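Local coordinates for Cg10997-pa (Drosophila melanogaster, PDB 2YV7), which might insert into membranes and form chloride channels whose activity depends on pH, and may play a role in ethanol sensitivity, at residues 103-108 against 113-118; 130-135 against 183-188; 189-194 against 226-231. All coordinates share one frame; numbering follows the deposited sequence.

Interaction 1: residues 103-108 against 113-118; sequences HIMKNI and NLFVQD
M105 and I104, on successive positions of a helix, hold the ring of F115 from two directions. The first kind of interaction is CH-pi: M105 CB lies over one face of the F115 ring, 4.2 Å from its centroid and 24° off the ring normal, displaced toward the rim on the side of CG and CD1. The second is a Met-aromatic contact. M105 SD is 5.2 Å from the same centroid and approaches obliquely, 45° off the normal, while packing against F115 CB at 3.9 Å. M105 has CG anti to its backbone N (chi1 168°), which carries the thioether past the root of the ring, and a bend at chi3 then takes CE away from it. The third kind is plain apolar packing: the I104 branch methyl CG2 meets F115 CE1 at 3.7 Å, at the ring edge and near its plane. Face and edge contacts together limit how the ring can tilt. No hydrogen bond joins the two segments. An alanine in place of F115 has no ring, and would probably leave a gap beside M105 CB and I104 CG2 and the sulfur without its aromatic partner. The backbone also matters here, since F115 is the centre of an inverse gamma turn, closed by a weak V116 N to L114 O bond of 3.1 Å, in which the chain leaves helix 111-114. Helix 97-107 is the last helix of the thioredoxin-like domain of this GST fold, and 113-118 leads into the helical domain. Beyond the ring, I104 rests on L87 of strand 86-89 and L53 of helix 41-55, L114 packs on L52 of that helix, and F115 reaches C173 at the start of helix 173-193.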
# COMPACT_ATOMS: atom_id res chain seq x y z
N HIS A 103 -13.12 3.97 10.62
CA HIS A 103 -12.70 5.00 11.60
C HIS A 103 -11.99 6.18 10.95
O HIS A 103 -12.26 7.34 11.27
CB HIS A 103 -11.80 4.40 12.67
CG HIS A 103 -11.55 5.31 13.83
ND1 HIS A 103 -10.51 6.21 13.85
CD2 HIS A 103 -12.24 5.49 14.98
CE1 HIS A 103 -10.54 6.88 14.99
NE2 HIS A 103 -11.58 6.48 15.69
N ILE A 104 -11.09 5.91 10.00
CA ILE A 104 -10.40 6.97 9.30
C ILE A 104 -11.42 7.82 8.57
O ILE A 104 -11.39 9.04 8.70
CB ILE A 104 -9.30 6.42 8.30
CG1 ILE A 104 -8.24 5.71 9.12
CG2 ILE A 104 -8.65 7.60 7.49
CD1 ILE A 104 -7.14 5.03 8.27
N MET A 105 -12.35 7.16 7.88
CA MET A 105 -13.35 7.88 7.07
C MET A 105 -14.29 8.73 7.92
O MET A 105 -14.58 9.86 7.58
CB MET A 105 -14.22 6.89 6.29
CG MET A 105 -15.43 7.54 5.69
SD MET A 105 -16.29 6.46 4.53
CE MET A 105 -16.94 5.16 5.58
N LYS A 106 -14.80 8.15 9.00
CA LYS A 106 -15.85 8.79 9.78
C LYS A 106 -15.34 9.69 10.90
O LYS A 106 -15.90 10.76 11.13
CB LYS A 106 -16.84 7.75 10.28
CG LYS A 106 -17.61 7.09 9.13
CD LYS A 106 -18.39 5.86 9.57
CE LYS A 106 -19.39 5.43 8.51
NZ LYS A 106 -20.50 6.44 8.34
N ASN A 107 -14.26 9.28 11.56
CA ASN A 107 -13.77 9.95 12.78
C ASN A 107 -12.49 10.78 12.71
O ASN A 107 -12.20 11.59 13.60
CB ASN A 107 -13.66 8.91 13.89
CG ASN A 107 -14.96 8.21 14.14
OD1 ASN A 107 -15.03 6.97 14.18
ND2 ASN A 107 -16.03 8.99 14.26
N ILE A 108 -11.71 10.63 11.64
CA ILE A 108 -10.50 11.43 11.53
C ILE A 108 -10.72 12.60 10.56
O ILE A 108 -11.17 12.40 9.42
CB ILE A 108 -9.25 10.59 11.16
CG1 ILE A 108 -8.88 9.64 12.31
CG2 ILE A 108 -8.06 11.51 10.84
CD1 ILE A 108 -7.99 8.47 11.93
N ASN A 113 -13.25 13.39 2.82
CA ASN A 113 -12.67 13.79 1.54
C ASN A 113 -11.75 12.72 0.97
O ASN A 113 -11.62 12.61 -0.24
CB ASN A 113 -11.92 15.13 1.67
CG ASN A 113 -12.76 16.25 2.31
OD1 ASN A 113 -13.92 16.46 1.95
ND2 ASN A 113 -12.17 16.96 3.27
N LEU A 114 -11.10 11.93 1.82
CA LEU A 114 -10.13 10.95 1.32
C LEU A 114 -10.90 9.72 0.80
O LEU A 114 -10.52 9.07 -0.19
CB LEU A 114 -9.18 10.56 2.45
CG LEU A 114 -7.93 9.75 2.15
CD1 LEU A 114 -6.99 10.60 1.31
CD2 LEU A 114 -7.23 9.27 3.45
N PHE A 115 -11.98 9.39 1.48
CA PHE A 115 -12.82 8.28 1.08
C PHE A 115 -13.90 8.71 0.08
O PHE A 115 -15.08 8.70 0.37
CB PHE A 115 -13.33 7.52 2.29
CG PHE A 115 -12.27 6.69 2.96
CD1 PHE A 115 -11.29 7.28 3.76
CD2 PHE A 115 -12.22 5.30 2.75
CE1 PHE A 115 -10.30 6.52 4.38
CE2 PHE A 115 -11.21 4.51 3.36
CZ PHE A 115 -10.24 5.13 4.17
N VAL A 116 -13.45 9.09 -1.12
CA VAL A 116 -14.32 9.49 -2.25
C VAL A 116 -15.29 8.36 -2.51
O VAL A 116 -14.92 7.20 -2.34
CB VAL A 116 -13.50 9.75 -3.57
CG1 VAL A 116 -14.42 10.06 -4.78
CG2 VAL A 116 -12.50 10.86 -3.38
N GLN A 117 -16.52 8.69 -2.90
CA GLN A 117 -17.48 7.68 -3.34
C GLN A 117 -17.34 7.49 -4.84
O GLN A 117 -17.60 8.40 -5.63
CB GLN A 117 -18.93 8.05 -2.96
CG GLN A 117 -19.13 8.53 -1.52
CD GLN A 117 -19.26 7.40 -0.49
OE1 GLN A 117 -18.32 6.62 -0.27
NE2 GLN A 117 -20.43 7.32 0.16
N ASP A 118 -16.86 6.31 -5.24
CA ASP A 118 -16.70 5.98 -6.64
C ASP A 118 -16.79 4.46 -6.77
O ASP A 118 -15.79 3.76 -6.70
CB ASP A 118 -15.38 6.54 -7.19
CG ASP A 118 -15.27 6.41 -8.71
OD1 ASP A 118 -15.75 5.39 -9.26
OD2 ASP A 118 -14.68 7.31 -9.38

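Interaction 2: residues 130-135 against 183-188; sequences VKLKLM and QHIRVA
L132 has CG anti to its backbone N (chi1 173°) and CD2 extended away from its own CA, a conformation that carries this methyl to the H184-I185 step of the facing helix. I185, with CG1 anti to its carbonyl carbon (chi1 -73°), sets that methylene in the leucine's path. L132 CD2 is the main point of contact: it touches H184 CB at 3.7 Å and sits equally close, 3.7 Å, to the backbone I185 N. The same methyl lies 4.0 Å from I185 CG1, while L132 CD1 reaches the helix surface at I185 CA, 4.1 Å away. The two side chains L132 and H184 meet at about a right angle, and H184 offers its CB rather than its ring. Its imidazole serves a different purpose: NE2 hydrogen-bonds to A39 O. The contact joins helix 128-136 to helix 173-193 inside the helical domain of the GST fold, with L147 of helix 141-161 against I185. All three touching residues are buried and no hydrogen bond crosses between the segments, which implies cohesion through close apolar packing, with the histidine's polarity met elsewhere.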
# COMPACT_ATOMS: atom_id res chain seq x y z
N VAL A 130 -5.50 -11.13 -5.24
CA VAL A 130 -5.50 -12.60 -5.37
C VAL A 130 -4.88 -13.05 -6.73
O VAL A 130 -4.20 -14.07 -6.81
CB VAL A 130 -6.90 -13.20 -5.15
CG1 VAL A 130 -7.79 -12.77 -6.21
CG2 VAL A 130 -6.82 -14.70 -5.09
N LYS A 131 -5.01 -12.21 -7.78
CA LYS A 131 -4.43 -12.52 -9.05
C LYS A 131 -2.91 -12.60 -8.97
O LYS A 131 -2.31 -13.48 -9.59
CB LYS A 131 -4.87 -11.54 -10.15
CG LYS A 131 -6.40 -11.72 -10.39
CD LYS A 131 -6.96 -10.78 -11.40
CE LYS A 131 -8.53 -10.71 -11.16
NZ LYS A 131 -9.16 -9.73 -12.07
N LEU A 132 -2.30 -11.67 -8.22
CA LEU A 132 -0.84 -11.72 -7.98
C LEU A 132 -0.48 -12.94 -7.22
O LEU A 132 0.38 -13.71 -7.63
CB LEU A 132 -0.35 -10.44 -7.27
CG LEU A 132 1.14 -10.55 -6.86
CD1 LEU A 132 2.08 -10.72 -8.04
CD2 LEU A 132 1.60 -9.36 -5.95
N LYS A 133 -1.17 -13.18 -6.11
CA LYS A 133 -0.93 -14.43 -5.39
C LYS A 133 -0.93 -15.70 -6.23
O LYS A 133 -0.04 -16.54 -6.08
CB LYS A 133 -1.94 -14.56 -4.21
CG LYS A 133 -1.60 -13.55 -3.17
CD LYS A 133 -2.27 -13.83 -1.84
CE LYS A 133 -3.75 -13.67 -1.91
NZ LYS A 133 -4.31 -13.26 -0.56
N LEU A 134 -1.92 -15.86 -7.11
CA LEU A 134 -2.02 -17.10 -7.88
C LEU A 134 -0.88 -17.23 -8.89
O LEU A 134 -0.44 -18.35 -9.22
CB LEU A 134 -3.36 -17.10 -8.58
CG LEU A 134 -4.59 -17.23 -7.68
CD1 LEU A 134 -5.71 -17.21 -8.65
CD2 LEU A 134 -4.61 -18.55 -6.85
N MET A 135 -0.41 -16.10 -9.40
CA MET A 135 0.68 -16.08 -10.38
C MET A 135 1.98 -16.51 -9.76
O MET A 135 2.84 -17.16 -10.39
CB MET A 135 0.88 -14.63 -10.82
CG MET A 135 0.05 -14.16 -11.82
SD MET A 135 0.70 -12.48 -11.99
CE MET A 135 2.39 -12.74 -12.46
N GLN A 183 3.23 -2.06 -6.50
CA GLN A 183 4.62 -2.29 -6.08
C GLN A 183 4.92 -3.78 -5.78
O GLN A 183 5.97 -4.27 -6.26
CB GLN A 183 4.92 -1.39 -4.85
CG GLN A 183 6.45 -1.45 -4.50
CD GLN A 183 7.32 -0.67 -5.51
OE1 GLN A 183 6.82 -0.12 -6.47
NE2 GLN A 183 8.66 -0.60 -5.25
N HIS A 184 4.03 -4.56 -5.13
CA HIS A 184 4.29 -5.99 -4.92
C HIS A 184 4.28 -6.70 -6.27
O HIS A 184 5.05 -7.58 -6.52
CB HIS A 184 3.19 -6.58 -4.04
CG HIS A 184 3.36 -6.32 -2.57
ND1 HIS A 184 3.60 -5.05 -2.05
CD2 HIS A 184 3.20 -7.14 -1.50
CE1 HIS A 184 3.70 -5.14 -0.72
NE2 HIS A 184 3.39 -6.37 -0.37
N ILE A 185 3.36 -6.30 -7.16
CA ILE A 185 3.33 -6.86 -8.54
C ILE A 185 4.67 -6.67 -9.23
O ILE A 185 5.21 -7.68 -9.71
CB ILE A 185 2.20 -6.26 -9.37
CG1 ILE A 185 0.83 -6.81 -8.89
CG2 ILE A 185 2.32 -6.66 -10.85
CD1 ILE A 185 -0.36 -5.98 -9.52
N ARG A 186 5.21 -5.47 -9.23
CA ARG A 186 6.50 -5.18 -9.87
C ARG A 186 7.58 -6.00 -9.21
O ARG A 186 8.31 -6.74 -9.88
CB ARG A 186 6.88 -3.70 -9.80
CG ARG A 186 6.02 -2.77 -10.62
CD ARG A 186 6.73 -1.45 -10.79
NE ARG A 186 7.96 -1.56 -11.61
CZ ARG A 186 8.80 -0.55 -11.80
NH1 ARG A 186 8.63 0.67 -11.22
NH2 ARG A 186 9.85 -0.76 -12.59
N VAL A 187 7.70 -5.88 -7.89
CA VAL A 187 8.89 -6.48 -7.21
C VAL A 187 8.83 -8.01 -7.14
O VAL A 187 9.78 -8.70 -7.54
CB VAL A 187 9.05 -5.83 -5.80
CG1 VAL A 187 10.14 -6.52 -5.01
CG2 VAL A 187 9.35 -4.29 -5.97
N ALA A 188 7.70 -8.54 -6.65
CA ALA A 188 7.60 -9.96 -6.45
C ALA A 188 7.34 -10.64 -7.81
O ALA A 188 7.83 -11.70 -8.05
CB ALA A 188 6.48 -10.32 -5.52

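Interaction 3: residues 189-194 against 226-231; sequences GKYFVD and DIINHY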
# COMPACT_ATOMS: atom_id res chain seq x y z
N GLY A 189 6.50 -10.03 -8.64
CA GLY A 189 6.27 -10.50 -10.02
C GLY A 189 7.58 -10.79 -10.75
O GLY A 189 7.76 -11.89 -11.31
N LYS A 190 8.49 -9.83 -10.73
CA LYS A 190 9.76 -9.94 -11.47
C LYS A 190 10.65 -10.97 -10.81
O LYS A 190 11.15 -11.92 -11.46
CB LYS A 190 10.46 -8.63 -11.44
CG LYS A 190 11.71 -8.62 -12.25
CD LYS A 190 12.55 -7.46 -11.75
CE LYS A 190 13.19 -6.81 -12.90
NZ LYS A 190 12.20 -6.89 -14.03
N TYR A 191 10.79 -10.86 -9.48
CA TYR A 191 11.73 -11.78 -8.79
C TYR A 191 11.34 -13.25 -8.94
O TYR A 191 12.13 -14.14 -9.34
CB TYR A 191 11.79 -11.42 -7.30
CG TYR A 191 12.73 -12.29 -6.48
CD1 TYR A 191 12.31 -13.52 -5.93
CD2 TYR A 191 14.04 -11.91 -6.34
CE1 TYR A 191 13.20 -14.34 -5.19
CE2 TYR A 191 14.91 -12.68 -5.60
CZ TYR A 191 14.49 -13.90 -5.06
OH TYR A 191 15.38 -14.65 -4.34
N PHE A 192 10.08 -13.54 -8.65
CA PHE A 192 9.66 -14.95 -8.60
C PHE A 192 9.39 -15.55 -9.95
O PHE A 192 9.80 -16.70 -10.17
CB PHE A 192 8.42 -15.16 -7.69
CG PHE A 192 8.75 -14.93 -6.24
CD1 PHE A 192 9.41 -15.91 -5.50
CD2 PHE A 192 8.48 -13.73 -5.65
CE1 PHE A 192 9.77 -15.69 -4.18
CE2 PHE A 192 8.85 -13.50 -4.35
CZ PHE A 192 9.50 -14.48 -3.60
N VAL A 193 8.69 -14.81 -10.82
CA VAL A 193 8.22 -15.45 -12.10
C VAL A 193 8.56 -14.63 -13.33
O VAL A 193 8.02 -14.88 -14.41
CB VAL A 193 6.68 -15.84 -12.06
CG1 VAL A 193 6.46 -16.95 -11.01
CG2 VAL A 193 5.82 -14.60 -11.80
N ASP A 194 9.54 -13.74 -13.22
CA ASP A 194 9.92 -12.90 -14.35
C ASP A 194 8.75 -12.24 -15.08
O ASP A 194 8.70 -12.20 -16.34
CB ASP A 194 10.74 -13.72 -15.37
CG ASP A 194 11.53 -12.83 -16.32
OD1 ASP A 194 11.85 -11.61 -15.98
OD2 ASP A 194 11.82 -13.38 -17.42
N ASP A 226 12.31 -6.89 1.53
CA ASP A 226 11.26 -7.20 2.45
C ASP A 226 10.01 -7.69 1.72
O ASP A 226 9.36 -8.59 2.20
CB ASP A 226 11.00 -5.95 3.32
CG ASP A 226 12.22 -5.61 4.22
OD1 ASP A 226 12.68 -6.56 4.88
OD2 ASP A 226 12.73 -4.47 4.18
N ILE A 227 9.65 -7.08 0.59
CA ILE A 227 8.54 -7.62 -0.23
C ILE A 227 8.87 -9.05 -0.65
O ILE A 227 8.10 -10.01 -0.44
CB ILE A 227 8.27 -6.69 -1.48
CG1 ILE A 227 7.67 -5.35 -1.04
CG2 ILE A 227 7.27 -7.42 -2.44
CD1 ILE A 227 7.73 -4.20 -2.08
N ILE A 228 10.07 -9.25 -1.21
CA ILE A 228 10.50 -10.60 -1.60
C ILE A 228 10.51 -11.63 -0.45
O ILE A 228 9.96 -12.73 -0.59
CB ILE A 228 11.93 -10.51 -2.21
CG1 ILE A 228 11.83 -9.67 -3.48
CG2 ILE A 228 12.53 -11.90 -2.46
CD1 ILE A 228 13.25 -9.44 -4.10
N ASN A 229 11.12 -11.27 0.68
CA ASN A 229 11.18 -12.16 1.83
C ASN A 229 9.76 -12.53 2.29
O ASN A 229 9.48 -13.70 2.60
CB ASN A 229 11.99 -11.51 2.96
CG ASN A 229 12.24 -12.48 4.12
OD1 ASN A 229 11.86 -12.22 5.27
ND2 ASN A 229 12.84 -13.60 3.82
N HIS A 230 8.86 -11.53 2.28
CA HIS A 230 7.45 -11.72 2.61
C HIS A 230 6.87 -12.89 1.85
O HIS A 230 6.33 -13.83 2.46
CB HIS A 230 6.72 -10.41 2.35
CG HIS A 230 5.25 -10.42 2.61
ND1 HIS A 230 4.71 -10.00 3.81
CD2 HIS A 230 4.20 -10.70 1.80
CE1 HIS A 230 3.38 -10.05 3.74
NE2 HIS A 230 3.05 -10.47 2.53
N TYR A 231 7.00 -12.90 0.51
CA TYR A 231 6.58 -14.06 -0.28
C TYR A 231 7.41 -15.33 -0.13
O TYR A 231 6.89 -16.41 -0.30
CB TYR A 231 6.38 -13.67 -1.77
CG TYR A 231 5.32 -12.62 -1.86
CD1 TYR A 231 3.96 -12.96 -1.79
CD2 TYR A 231 5.67 -11.29 -1.97
CE1 TYR A 231 2.95 -11.95 -1.79
CE2 TYR A 231 4.69 -10.29 -2.00
CZ TYR A 231 3.35 -10.62 -1.94
OH TYR A 231 2.44 -9.64 -1.96
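Helix segments 189-193 and 226-231 cross at -44° with their axes 10.4 Å apart, and the backbones come nearest at Y191 and I228. They belong to the all-helical C-terminal domain of the GST fold, and the wide spacing is bridged by aromatic rings packed on isoleucine, with a CH-pi contact at the centre. I228 CG2 stands almost squarely over the middle of the Y191 ring, 3.7 Å from the centroid and 9° off the normal. I228 CD1, on the same side of the plane but beyond the rim, comes within 3.4 Å of Y191 CD2, so one methyl sits over the centre and the other at the border of the ring. With CG anti to the backbone N (chi1 -180°), Y191 projects its ring to meet that side chain, and its hydroxyl is hydrogen-bonded to K232 NZ, one residue beyond the segment. F192, the next residue, packs beside it: the CD1 edge of Y191 points at the F192 face. The far end of the F192 ring then reaches the second helix, where CE2 meets Y231 CB at 3.6 Å. L136 of helix 128-136 touches both F192 and Y231, and Y231 OH bonds to Y129 OH. At the rim of the F192 ring, in its plane, the backbone oxygen I228 O lies 3.5 Å from F192 CZ.

Interactions 2 and 3 form one continuous patch: their centres are 8 Å apart, both use helix 173-193, and they meet where A188 CB lies 3.8 Å from Y231 CD2 and M135 O lies 3.7 Å from V193 CG1. Together they tie helices 128-136 and 224-235 to this helix. Interaction 1 lies on the opposite side of the chain's centre, about 27 Å from interaction 2 and 32 Å from interaction 3 between centres, and touches neither. It joins the thioredoxin-like domain, thought to rearrange on membrane insertion, to the following linker. The bound calcium ion, held by H83, P85, L95 and N97, is about 11 Å from the I104 side chain.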